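Local atomic coordinates of Na-K-Cl cotransporter (Methanosarcina acetivorans, PDB entry 3G40), a protein that probably carries chloride together with cations across the membrane as a member of the SLC12A cotransporter family, this chain being its cytoplasmic C-terminal domain. Residues A[19-23]-A[43-48]; A[127-131]-A[252-258]; A[135-140]-A[276-281]. All coordinates share one frame; numbering follows the deposited sequence.

All three contacts serve one mixed beta sheet, but at different places. Contact 1 is mostly buried and local: within the first half of the chain it packs the start of strand 22-27 against the end of helix 30-44, with small apolar groups and three bridging waters. Contacts 2 and 3 are partly buried, and each joins helix 124-136 or the turn after it to a loop of the second half. They touch one another through Leu276, which packs on Ile131 and Pro254. Contact 2 is almost wholly apolar, whereas contact 3 adds a salt bridge and a shared water. Contacts 1 and 2 lie on opposite sides of the chain's centre, their own centres about 23 Å apart.

Contact 1: residues A[19-23]-A[43-48]; sequences WKANL and ITYPKG
Lys20 lies along the backbone of Lys47 and Gly48, and its aliphatic stem does the touching. Its CB stands 4.1 Å from Gly48 CA; CG comes within 3.7 Å of Lys47 O, and CD stays beside that same carbonyl. CE then meets CB of Lys47, and the two lysine chains run side by side in the same direction. CG is set beside the backbone N (chi1 -74°) and the chain is extended beyond it, which keeps the stem along the turn. A long, flexible lysine suits this exposed margin of the contact, where methylenes can pack while the amine extends past them.

Deeper in, small apolar groups take over. Ala21 CB fits against Ile43 CG2 at 4.0 Å, and Leu23 CD1 reaches CG2 of both Ile43 and Thr44. Thr44 turns its methyl to this side, while its hydroxyl bonds back to Leu40 O, one turn earlier in the same helix. Gly48 CA approaches Ala21 O to 3.2 Å, where a side chain would collide with that oxygen and with Thr44 O.

No direct hydrogen bond crosses; water stands in. One water, 2.9 Å from Ala21 N, accepts from it and donates to Ile43 O, another joins Trp19 O to Pro46 O, and a third joins Asn22 OD1, also bonded to Ser49, to Lys47 O. The helix end thus packs beside the first strand of a beta-alpha-beta unit, strand 22-27, helix 30-44 and strand 49-54.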
ATOM      1  N   TRP A  19      21.875  -3.875  13.577  1.00 68.81           N
ATOM      2  CA  TRP A  19      21.793  -2.617  12.836  1.00 64.97           C
ATOM      3  C   TRP A  19      20.474  -1.908  13.083  1.00 53.79           C
ATOM      4  O   TRP A  19      19.398  -2.522  13.078  1.00 50.02           O
ATOM      5  CB  TRP A  19      21.960  -2.839  11.328  1.00 58.88           C
ATOM      6  CG  TRP A  19      21.832  -1.566  10.506  1.00 45.69           C
ATOM      7  CD1 TRP A  19      22.684  -0.497  10.512  1.00 50.61           C
ATOM      8  CD2 TRP A  19      20.801  -1.249   9.563  1.00 42.79           C
ATOM      9  NE1 TRP A  19      22.249   0.461   9.629  1.00 47.31           N
ATOM     10  CE2 TRP A  19      21.092   0.028   9.039  1.00 40.46           C
ATOM     11  CE3 TRP A  19      19.661  -1.925   9.103  1.00 49.22           C
ATOM     12  CZ2 TRP A  19      20.289   0.646   8.078  1.00 42.55           C
ATOM     13  CZ3 TRP A  19      18.862  -1.310   8.144  1.00 47.31           C
ATOM     14  CH2 TRP A  19      19.184  -0.040   7.641  1.00 45.56           C
ATOM     15  N   LYS A  20      20.559  -0.601  13.274  1.00 51.53           N
ATOM     16  CA  LYS A  20      19.372   0.191  13.526  1.00 51.75           C
ATOM     17  C   LYS A  20      19.358   1.398  12.609  1.00 49.45           C
ATOM     18  O   LYS A  20      20.251   2.246  12.647  1.00 56.31           O
ATOM     19  CB  LYS A  20      19.309   0.596  15.001  1.00 55.85           C
ATOM     20  CG  LYS A  20      18.933  -0.567  15.906  1.00 56.08           C
ATOM     21  CD  LYS A  20      19.462  -0.377  17.312  1.00 71.57           C
ATOM     22  CE  LYS A  20      19.166  -1.599  18.168  1.00 83.00           C
ATOM     23  NZ  LYS A  20      19.737  -1.469  19.539  1.00 89.64           N
ATOM     24  N   ALA A  21      18.341   1.456  11.763  1.00 38.97           N
ATOM     25  CA  ALA A  21      18.188   2.575  10.859  1.00 40.09           C
ATOM     26  C   ALA A  21      17.550   3.715  11.643  1.00 34.07           C
ATOM     27  O   ALA A  21      16.501   3.522  12.260  1.00 37.25           O
ATOM     28  CB  ALA A  21      17.289   2.176   9.700  1.00 35.05           C
ATOM     29  N   ASN A  22      18.181   4.881  11.608  1.00 38.42           N
ATOM     30  CA  ASN A  22      17.596   6.099  12.164  1.00 41.56           C
ATOM     31  C   ASN A  22      17.312   7.060  11.011  1.00 36.70           C
ATOM     32  O   ASN A  22      18.235   7.608  10.429  1.00 41.34           O
ATOM     33  CB  ASN A  22      18.553   6.733  13.171  1.00 42.54           C
ATOM     34  CG  ASN A  22      18.859   5.812  14.334  1.00 47.70           C
ATOM     35  OD1 ASN A  22      17.952   5.330  15.012  1.00 45.65           O
ATOM     36  ND2 ASN A  22      20.146   5.560  14.571  1.00 50.72           N
ATOM     37  N   LEU A  23      16.037   7.220  10.658  1.00 37.14           N
ATOM     38  CA  LEU A  23      15.667   7.985   9.474  1.00 33.92           C
ATOM     39  C   LEU A  23      15.310   9.424   9.820  1.00 40.66           C
ATOM     40  O   LEU A  23      14.676   9.682  10.839  1.00 38.33           O
ATOM     41  CB  LEU A  23      14.451   7.361   8.784  1.00 31.94           C
ATOM     42  CG  LEU A  23      14.568   5.874   8.452  1.00 33.53           C
ATOM     43  CD1 LEU A  23      13.309   5.397   7.716  1.00 35.46           C
ATOM     44  CD2 LEU A  23      15.817   5.649   7.628  1.00 34.70           C
ATOM     45  N   ILE A  43      11.438  -0.613   7.664  1.00 33.17           N
ATOM     46  CA  ILE A  43      12.859  -0.289   7.556  1.00 34.85           C
ATOM     47  C   ILE A  43      13.514  -0.155   8.937  1.00 38.63           C
ATOM     48  O   ILE A  43      14.686  -0.490   9.115  1.00 37.55           O
ATOM     49  CB  ILE A  43      13.076   1.006   6.746  1.00 33.63           C
ATOM     50  CG1 ILE A  43      12.776   0.767   5.263  1.00 37.13           C
ATOM     51  CG2 ILE A  43      14.491   1.543   6.939  1.00 32.88           C
ATOM     52  CD1 ILE A  43      12.677   2.078   4.438  1.00 39.10           C
ATOM     53  N   THR A  44      12.748   0.309   9.916  1.00 33.84           N
ATOM     54  CA  THR A  44      13.307   0.702  11.216  1.00 30.72           C
ATOM     55  C   THR A  44      13.049  -0.278  12.371  1.00 36.89           C
ATOM     56  O   THR A  44      13.727  -0.219  13.397  1.00 43.01           O
ATOM     57  CB  THR A  44      12.796   2.118  11.632  1.00 38.25           C
ATOM     58  OG1 THR A  44      11.367   2.139  11.568  1.00 32.53           O
ATOM     59  CG2 THR A  44      13.339   3.183  10.695  1.00 34.31           C
ATOM     60  N   TYR A  45      12.064  -1.157  12.222  1.00 35.38           N
ATOM     61  CA  TYR A  45      11.734  -2.122  13.272  1.00 35.76           C
ATOM     62  C   TYR A  45      12.773  -3.251  13.380  1.00 44.71           C
ATOM     63  O   TYR A  45      13.197  -3.809  12.363  1.00 42.23           O
ATOM     64  CB  TYR A  45      10.357  -2.736  13.010  1.00 36.86           C
ATOM     65  CG  TYR A  45       9.961  -3.760  14.039  1.00 35.21           C
ATOM     66  CD1 TYR A  45      10.202  -5.120  13.834  1.00 38.23           C
ATOM     67  CD2 TYR A  45       9.353  -3.372  15.221  1.00 34.24           C
ATOM     68  CE1 TYR A  45       9.851  -6.054  14.798  1.00 43.20           C
ATOM     69  CE2 TYR A  45       8.998  -4.291  16.175  1.00 49.84           C
ATOM     70  CZ  TYR A  45       9.243  -5.633  15.960  1.00 47.05           C
ATOM     71  OH  TYR A  45       8.876  -6.526  16.938  1.00 48.87           O
ATOM     72  N   PRO A  46      13.194  -3.591  14.611  1.00 40.60           N
ATOM     73  CA  PRO A  46      12.823  -2.961  15.876  1.00 39.79           C
ATOM     74  C   PRO A  46      13.902  -1.996  16.365  1.00 39.50           C
ATOM     75  O   PRO A  46      15.074  -2.133  15.991  1.00 42.87           O
ATOM     76  CB  PRO A  46      12.776  -4.145  16.850  1.00 43.50           C
ATOM     77  CG  PRO A  46      13.559  -5.262  16.183  1.00 48.83           C
ATOM     78  CD  PRO A  46      14.052  -4.764  14.842  1.00 46.70           C
ATOM     79  N   LYS A  47      13.493  -1.044  17.196  1.00 40.29           N
ATOM     80  CA  LYS A  47      14.414  -0.142  17.898  1.00 47.66           C
ATOM     81  C   LYS A  47      15.241   0.771  16.989  1.00 45.85           C
ATOM     82  O   LYS A  47      16.170   1.416  17.463  1.00 44.54           O
ATOM     83  CB  LYS A  47      15.342  -0.918  18.845  1.00 46.08           C
ATOM     84  CG  LYS A  47      14.630  -1.733  19.926  1.00 51.67           C
ATOM     85  CD  LYS A  47      13.822  -0.865  20.863  1.00 70.81           C
ATOM     86  CE  LYS A  47      13.446  -1.633  22.123  1.00 78.33           C
ATOM     87  NZ  LYS A  47      13.043  -0.728  23.244  1.00 72.38           N
ATOM     88  N   GLY A  48      14.917   0.817  15.696  1.00 43.21           N
ATOM     89  CA  GLY A  48      15.414   1.875  14.829  1.00 33.83           C
ATOM     90  C   GLY A  48      14.669   3.161  15.216  1.00 41.25           C
ATOM     91  O   GLY A  48      13.984   3.195  16.238  1.00 34.36           O
TER
HETATM   92  O   HOH W   1      16.564  -2.668  13.505  1.00 54.85           O
HETATM   93  O   HOH W   2      16.481  -0.752  11.534  1.00 54.18           O
HETATM   94  O   HOH W   3      17.853   3.539  17.146  1.00 43.84           O

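Contact 2: residues A[127-131]-A[252-258]; sequences IREII and LDPNPDL
Helix residues 127-131 present one side to the irregular loop 252-258, with the backbones held apart by side chains: the CA atoms of Arg128 and Pro256 are 7.0 Å from each other, and those of Ile131 and Pro254 7.3 Å. Ile127 and Ile131, one helical turn apart, supply the apolar surface. The CG2 branch of Ile127 presses on Leu258 CD1 at 3.6 Å, the two side chains crossing obliquely. Ile131 meets the Pro256 ring at its CG corner, both its CG2 and its CD1 lying 4.0 Å from Pro256 CG. That CD1 also reaches CD2 of Leu252, end to end. Branched isoleucine suits this place because one residue can offer two separate methyls, and the compact proline ring fits against them.

Arg128 works by its stem: CG lies 3.9 Å from Pro256 CD and CD lies near Pro256 O, the side chains sliding past each other in opposite directions. A bend at chi3 (-50°) turns the guanidinium, which forms a salt bridge with Glu125. With Arg128 cut back to an alanine, this flank of Pro256 would probably lose its cover and Glu125 the charge it pairs with here. The loop is shaped by an Asx turn, Asp253 OD1 taking the backbone N-H of Asn255 at 2.8 Å. Asp257 then takes the N-cap position of helix 258-268, its OD1 making weak bonds to the backbone N of Asp259 and Leu260.

Beneath, Ile131 also rests on Leu115 of strand 112-116, and Leu252 on Val141 and Leu143 of strand 140-145, so that helix 124-136 and the loop between strand 247-251 and helix 258-268 meet over the sheet.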
ATOM      1  N   ILE A 127      16.227  18.298  -4.969  1.00 62.78           N
ATOM      2  CA  ILE A 127      16.404  16.925  -4.518  1.00 60.31           C
ATOM      3  C   ILE A 127      17.853  16.474  -4.677  1.00 60.65           C
ATOM      4  O   ILE A 127      18.451  15.939  -3.744  1.00 64.36           O
ATOM      5  CB  ILE A 127      15.446  15.972  -5.259  1.00 62.12           C
ATOM      6  CG1 ILE A 127      14.017  16.176  -4.747  1.00 59.58           C
ATOM      7  CG2 ILE A 127      15.880  14.522  -5.087  1.00 62.99           C
ATOM      8  CD1 ILE A 127      13.009  15.239  -5.365  1.00 60.49           C
ATOM      9  N   ARG A 128      18.414  16.717  -5.857  1.00 56.31           N
ATOM     10  CA  ARG A 128      19.805  16.392  -6.135  1.00 60.99           C
ATOM     11  C   ARG A 128      20.732  17.135  -5.176  1.00 61.90           C
ATOM     12  O   ARG A 128      21.707  16.575  -4.678  1.00 59.75           O
ATOM     13  CB  ARG A 128      20.146  16.761  -7.580  1.00 67.10           C
ATOM     14  CG  ARG A 128      21.052  15.772  -8.293  1.00 78.56           C
ATOM     15  CD  ARG A 128      21.243  16.174  -9.750  1.00 92.05           C
ATOM     16  NE  ARG A 128      19.964  16.447 -10.402  1.00 98.79           N
ATOM     17  CZ  ARG A 128      19.820  17.183 -11.501  1.00102.64           C
ATOM     18  NH1 ARG A 128      20.881  17.732 -12.080  1.00107.87           N
ATOM     19  NH2 ARG A 128      18.612  17.376 -12.015  1.00 96.58           N
ATOM     20  N   GLU A 129      20.424  18.402  -4.917  1.00 55.96           N
ATOM     21  CA  GLU A 129      21.238  19.212  -4.021  1.00 63.80           C
ATOM     22  C   GLU A 129      21.160  18.682  -2.591  1.00 66.92           C
ATOM     23  O   GLU A 129      22.163  18.636  -1.878  1.00 65.63           O
ATOM     24  CB  GLU A 129      20.783  20.672  -4.064  1.00 74.64           C
ATOM     25  CG  GLU A 129      21.653  21.613  -3.252  1.00 86.28           C
ATOM     26  CD  GLU A 129      23.124  21.475  -3.588  1.00 92.34           C
ATOM     27  OE1 GLU A 129      23.447  21.093  -4.736  1.00 96.38           O
ATOM     28  OE2 GLU A 129      23.960  21.750  -2.702  1.00 95.47           O
ATOM     29  N   ILE A 130      19.958  18.287  -2.178  1.00 62.22           N
ATOM     30  CA  ILE A 130      19.749  17.698  -0.863  1.00 64.20           C
ATOM     31  C   ILE A 130      20.586  16.430  -0.724  1.00 64.21           C
ATOM     32  O   ILE A 130      21.285  16.238   0.271  1.00 62.93           O
ATOM     33  CB  ILE A 130      18.263  17.367  -0.638  1.00 72.33           C
ATOM     34  CG1 ILE A 130      17.469  18.652  -0.395  1.00 73.85           C
ATOM     35  CG2 ILE A 130      18.094  16.425   0.539  1.00 71.52           C
ATOM     36  CD1 ILE A 130      17.925  19.406   0.823  1.00 81.19           C
ATOM     37  N   ILE A 131      20.513  15.576  -1.739  1.00 57.49           N
ATOM     38  CA  ILE A 131      21.268  14.325  -1.774  1.00 60.08           C
ATOM     39  C   ILE A 131      22.773  14.558  -1.667  1.00 65.75           C
ATOM     40  O   ILE A 131      23.475  13.860  -0.938  1.00 71.02           O
ATOM     41  CB  ILE A 131      20.953  13.538  -3.059  1.00 56.64           C
ATOM     42  CG1 ILE A 131      19.514  13.014  -3.006  1.00 56.73           C
ATOM     43  CG2 ILE A 131      21.947  12.399  -3.259  1.00 55.28           C
ATOM     44  CD1 ILE A 131      19.036  12.393  -4.296  1.00 53.90           C
ATOM     45  N   LEU A 252      22.437   4.246  -4.985  1.00 41.51           N
ATOM     46  CA  LEU A 252      22.205   5.592  -5.503  1.00 44.77           C
ATOM     47  C   LEU A 252      23.548   6.293  -5.726  1.00 44.56           C
ATOM     48  O   LEU A 252      24.352   6.422  -4.795  1.00 46.30           O
ATOM     49  CB  LEU A 252      21.341   6.406  -4.508  1.00 35.66           C
ATOM     50  CG  LEU A 252      21.047   7.878  -4.803  1.00 44.78           C
ATOM     51  CD1 LEU A 252      20.331   8.020  -6.130  1.00 47.82           C
ATOM     52  CD2 LEU A 252      20.192   8.475  -3.667  1.00 43.48           C
ATOM     53  N   ASP A 253      23.793   6.731  -6.958  1.00 45.71           N
ATOM     54  CA  ASP A 253      25.014   7.464  -7.299  1.00 57.68           C
ATOM     55  C   ASP A 253      25.031   8.769  -6.511  1.00 61.84           C
ATOM     56  O   ASP A 253      23.998   9.426  -6.402  1.00 56.03           O
ATOM     57  CB  ASP A 253      25.026   7.749  -8.807  1.00 73.82           C
ATOM     58  CG  ASP A 253      26.319   8.400  -9.291  1.00 89.44           C
ATOM     59  OD1 ASP A 253      27.009   9.071  -8.496  1.00 93.35           O
ATOM     60  OD2 ASP A 253      26.632   8.255 -10.492  1.00 94.00           O
ATOM     61  N   PRO A 254      26.196   9.138  -5.945  1.00 66.05           N
ATOM     62  CA  PRO A 254      26.343  10.408  -5.215  1.00 70.28           C
ATOM     63  C   PRO A 254      25.884  11.606  -6.044  1.00 69.09           C
ATOM     64  O   PRO A 254      25.521  12.655  -5.499  1.00 66.43           O
ATOM     65  CB  PRO A 254      27.852  10.498  -4.976  1.00 74.91           C
ATOM     66  CG  PRO A 254      28.321   9.090  -4.973  1.00 74.38           C
ATOM     67  CD  PRO A 254      27.423   8.323  -5.897  1.00 64.12           C
ATOM     68  N   ASN A 255      25.914  11.437  -7.361  1.00 64.49           N
ATOM     69  CA  ASN A 255      25.479  12.453  -8.307  1.00 65.48           C
ATOM     70  C   ASN A 255      24.476  11.812  -9.251  1.00 62.27           C
ATOM     71  O   ASN A 255      24.809  11.470 -10.389  1.00 67.20           O
ATOM     72  CB  ASN A 255      26.679  12.986  -9.097  1.00 72.55           C
ATOM     73  CG  ASN A 255      26.269  13.878 -10.256  1.00 87.32           C
ATOM     74  OD1 ASN A 255      25.155  14.408 -10.287  1.00 93.24           O
ATOM     75  ND2 ASN A 255      27.172  14.049 -11.218  1.00 92.66           N
ATOM     76  N   PRO A 256      23.241  11.632  -8.772  1.00 58.78           N
ATOM     77  CA  PRO A 256      22.262  10.728  -9.388  1.00 65.30           C
ATOM     78  C   PRO A 256      21.548  11.299 -10.610  1.00 66.41           C
ATOM     79  O   PRO A 256      21.305  12.503 -10.686  1.00 70.34           O
ATOM     80  CB  PRO A 256      21.234  10.511  -8.269  1.00 65.07           C
ATOM     81  CG  PRO A 256      21.723  11.316  -7.071  1.00 67.10           C
ATOM     82  CD  PRO A 256      22.686  12.319  -7.597  1.00 64.03           C
ATOM     83  N   ASP A 257      21.214  10.423 -11.551  1.00 63.72           N
ATOM     84  CA  ASP A 257      20.307  10.765 -12.637  1.00 64.40           C
ATOM     85  C   ASP A 257      18.913  10.314 -12.223  1.00 64.75           C
ATOM     86  O   ASP A 257      18.567   9.141 -12.369  1.00 54.40           O
ATOM     87  CB  ASP A 257      20.724  10.064 -13.927  1.00 68.88           C
ATOM     88  CG  ASP A 257      19.865  10.461 -15.118  1.00 76.71           C
ATOM     89  OD1 ASP A 257      18.822  11.119 -14.921  1.00 74.27           O
ATOM     90  OD2 ASP A 257      20.235  10.108 -16.262  1.00 80.28           O
ATOM     91  N   LEU A 258      18.128  11.250 -11.697  1.00 62.27           N
ATOM     92  CA  LEU A 258      16.796  10.955 -11.172  1.00 62.21           C
ATOM     93  C   LEU A 258      15.840  10.422 -12.237  1.00 60.16           C
ATOM     94  O   LEU A 258      14.882   9.710 -11.917  1.00 53.28           O
ATOM     95  CB  LEU A 258      16.191  12.190 -10.501  1.00 65.69           C
ATOM     96  CG  LEU A 258      16.927  12.770  -9.291  1.00 65.80           C
ATOM     97  CD1 LEU A 258      16.051  13.787  -8.585  1.00 64.66           C
ATOM     98  CD2 LEU A 258      17.347  11.676  -8.331  1.00 62.52           C
TER

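Contact 3: residues A[135-140]-A[276-281]; sequences SMYRMG and LDSGEE
Charge pairing carries the outer edge: Arg138 and Glu280 form a salt bridge in which NE, rather than the end nitrogens, is the donor. Its N-H points nearly straight at Glu280 OE1 (3.1 Å, 168°), in the guanidinium plane and on the syn lone pair of that oxygen. A weak second bond, 2.9 Å long, runs from NE to OE2. The side chains cross at about a right angle, and their flat ends are turned 49° apart. Arginine at this exposed edge offers a long arm, and the extended glutamate is long enough to meet it.

Among polar links, one water gathers three groups: it accepts from Ser135 OG and donates to Met139 O and Asp277 O, each at 2.7 Å. Glu281 folds back to hold its own loop, OE1 taking Ser278 N at 2.7 Å and OE2 taking Gly279 N from above the carboxylate plane. Ser278 OG, placed between backbone N and carbonyl carbon (chi1 63°), accepts from Glu280 N in an ST turn. Its hydroxyl thus serves the loop while CB faces the other segment.

Van der Waals packing fills the middle. Ser278 CB sits 3.6 Å from Gly140 N, and Gly140 CA comes within 3.3 Å of Leu276 O, close enough that a side chain there would be tight.

Helix 124-136 ends in a Schellman motif with Arg138, at positive phi, as its C-prime residue. The chain then enters strand 140-145, antiparallel to strand 271-276, where Leu276 pairs with Val141; on the other side, Asp277 bonds to the start of helix 179-192.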
ATOM      1  N   SER A 135      25.629  13.816   2.439  1.00 60.02           N
ATOM      2  CA  SER A 135      26.911  13.173   2.689  1.00 74.83           C
ATOM      3  C   SER A 135      27.777  14.035   3.603  1.00 79.31           C
ATOM      4  O   SER A 135      28.529  13.520   4.432  1.00 81.66           O
ATOM      5  CB  SER A 135      27.630  12.912   1.366  1.00 81.45           C
ATOM      6  OG  SER A 135      26.727  12.374   0.410  1.00 81.46           O
ATOM      7  N   MET A 136      27.653  15.350   3.456  1.00 71.96           N
ATOM      8  CA  MET A 136      28.417  16.288   4.260  1.00 77.66           C
ATOM      9  C   MET A 136      28.136  16.116   5.752  1.00 82.76           C
ATOM     10  O   MET A 136      29.022  16.303   6.588  1.00 87.18           O
ATOM     11  CB  MET A 136      28.103  17.724   3.831  1.00 84.12           C
ATOM     12  CG  MET A 136      28.237  17.964   2.334  1.00 84.24           C
ATOM     13  SD  MET A 136      27.774  19.638   1.850  1.00264.03           S
ATOM     14  CE  MET A 136      28.143  19.599   0.096  1.00127.63           C
ATOM     15  N   TYR A 137      26.898  15.769   6.086  1.00 68.26           N
ATOM     16  CA  TYR A 137      26.518  15.578   7.479  1.00 67.43           C
ATOM     17  C   TYR A 137      26.616  14.116   7.913  1.00 64.77           C
ATOM     18  O   TYR A 137      25.892  13.675   8.812  1.00 66.72           O
ATOM     19  CB  TYR A 137      25.110  16.128   7.724  1.00 75.07           C
ATOM     20  CG  TYR A 137      25.010  17.622   7.497  1.00 89.37           C
ATOM     21  CD1 TYR A 137      24.659  18.134   6.254  1.00 94.79           C
ATOM     22  CD2 TYR A 137      25.285  18.522   8.522  1.00 96.50           C
ATOM     23  CE1 TYR A 137      24.576  19.499   6.041  1.00100.22           C
ATOM     24  CE2 TYR A 137      25.202  19.887   8.317  1.00 98.99           C
ATOM     25  CZ  TYR A 137      24.848  20.370   7.074  1.00101.02           C
ATOM     26  OH  TYR A 137      24.764  21.726   6.862  1.00106.81           O
ATOM     27  N   ARG A 138      27.518  13.374   7.276  1.00 70.76           N
ATOM     28  CA  ARG A 138      27.687  11.952   7.574  1.00 76.95           C
ATOM     29  C   ARG A 138      26.365  11.186   7.475  1.00 66.02           C
ATOM     30  O   ARG A 138      26.084  10.311   8.299  1.00 61.44           O
ATOM     31  CB  ARG A 138      28.280  11.770   8.972  1.00 82.66           C
ATOM     32  CG  ARG A 138      29.625  12.443   9.176  1.00 91.11           C
ATOM     33  CD  ARG A 138      29.964  12.532  10.655  1.00104.41           C
ATOM     34  NE  ARG A 138      29.831  11.242  11.329  1.00111.29           N
ATOM     35  CZ  ARG A 138      29.771  11.092  12.650  1.00117.29           C
ATOM     36  NH1 ARG A 138      29.826  12.153  13.444  1.00122.15           N
ATOM     37  NH2 ARG A 138      29.649   9.881  13.179  1.00114.79           N
ATOM     38  N   MET A 139      25.550  11.514   6.476  1.00 57.25           N
ATOM     39  CA  MET A 139      24.261  10.851   6.324  1.00 48.27           C
ATOM     40  C   MET A 139      24.130   9.992   5.066  1.00 48.62           C
ATOM     41  O   MET A 139      24.548  10.384   3.978  1.00 49.74           O
ATOM     42  CB  MET A 139      23.112  11.863   6.367  1.00 53.94           C
ATOM     43  CG  MET A 139      22.754  12.329   7.759  1.00 64.91           C
ATOM     44  SD  MET A 139      21.393  13.512   7.740  1.00 67.42           S
ATOM     45  CE  MET A 139      19.948  12.457   7.735  1.00 50.90           C
ATOM     46  N   GLY A 140      23.531   8.822   5.228  1.00 50.13           N
ATOM     47  CA  GLY A 140      23.119   8.022   4.091  1.00 49.34           C
ATOM     48  C   GLY A 140      21.829   8.594   3.532  1.00 46.89           C
ATOM     49  O   GLY A 140      21.160   9.403   4.190  1.00 43.71           O
ATOM     50  N   LEU A 276      22.201   5.500  -1.064  1.00 37.87           N
ATOM     51  CA  LEU A 276      23.535   6.094  -1.098  1.00 38.76           C
ATOM     52  C   LEU A 276      24.142   5.999   0.291  1.00 45.49           C
ATOM     53  O   LEU A 276      23.530   6.426   1.270  1.00 43.12           O
ATOM     54  CB  LEU A 276      23.464   7.557  -1.548  1.00 36.50           C
ATOM     55  CG  LEU A 276      24.715   8.429  -1.422  1.00 47.78           C
ATOM     56  CD1 LEU A 276      25.847   7.943  -2.319  1.00 47.31           C
ATOM     57  CD2 LEU A 276      24.358   9.872  -1.751  1.00 43.49           C
ATOM     58  N   ASP A 277      25.343   5.434   0.372  1.00 41.02           N
ATOM     59  CA  ASP A 277      26.049   5.274   1.640  1.00 45.09           C
ATOM     60  C   ASP A 277      26.527   6.611   2.205  1.00 50.65           C
ATOM     61  O   ASP A 277      26.776   7.558   1.461  1.00 43.16           O
ATOM     62  CB  ASP A 277      27.292   4.410   1.448  1.00 50.54           C
ATOM     63  CG  ASP A 277      26.967   2.952   1.249  1.00 44.02           C
ATOM     64  OD1 ASP A 277      25.775   2.579   1.272  1.00 40.93           O
ATOM     65  OD2 ASP A 277      27.923   2.181   1.080  1.00 46.78           O
ATOM     66  N   SER A 278      26.688   6.671   3.519  1.00 45.25           N
ATOM     67  CA  SER A 278      27.327   7.824   4.137  1.00 54.10           C
ATOM     68  C   SER A 278      28.821   7.664   3.932  1.00 57.91           C
ATOM     69  O   SER A 278      29.571   8.641   3.895  1.00 56.35           O
ATOM     70  CB  SER A 278      27.031   7.869   5.632  1.00 55.43           C
ATOM     71  OG  SER A 278      27.574   6.734   6.285  1.00 54.56           O
ATOM     72  N   GLY A 279      29.244   6.413   3.799  1.00 50.53           N
ATOM     73  CA  GLY A 279      30.657   6.095   3.693  1.00 55.75           C
ATOM     74  C   GLY A 279      31.185   5.562   5.011  1.00 61.68           C
ATOM     75  O   GLY A 279      32.302   5.051   5.092  1.00 63.81           O
ATOM     76  N   GLU A 280      30.367   5.680   6.053  1.00 57.47           N
ATOM     77  CA  GLU A 280      30.755   5.240   7.384  1.00 61.78           C
ATOM     78  C   GLU A 280      30.179   3.872   7.749  1.00 65.75           C
ATOM     79  O   GLU A 280      30.602   3.261   8.729  1.00 75.37           O
ATOM     80  CB  GLU A 280      30.351   6.291   8.424  1.00 57.04           C
ATOM     81  CG  GLU A 280      30.999   7.647   8.174  1.00 66.15           C
ATOM     82  CD  GLU A 280      30.627   8.687   9.221  1.00 85.94           C
ATOM     83  OE1 GLU A 280      29.633   8.476   9.953  1.00 94.27           O
ATOM     84  OE2 GLU A 280      31.329   9.720   9.307  1.00 89.52           O
ATOM     85  N   GLU A 281      29.216   3.389   6.969  1.00 58.42           N
ATOM     86  CA  GLU A 281      28.647   2.070   7.233  1.00 61.71           C
ATOM     87  C   GLU A 281      29.617   0.958   6.831  1.00 61.49           C
ATOM     88  O   GLU A 281      30.310   1.050   5.813  1.00 59.15           O
ATOM     89  CB  GLU A 281      27.309   1.874   6.508  1.00 64.06           C
ATOM     90  CG  GLU A 281      26.412   3.096   6.465  1.00 62.31           C
ATOM     91  CD  GLU A 281      26.602   3.927   5.207  1.00 59.04           C
ATOM     92  OE1 GLU A 281      25.612   4.527   4.740  1.00 55.45           O
ATOM     93  OE2 GLU A 281      27.733   3.981   4.683  1.00 54.60           O
TER
HETATM   94  O   HOH W   4      25.988  10.177   1.732  1.00 61.88           O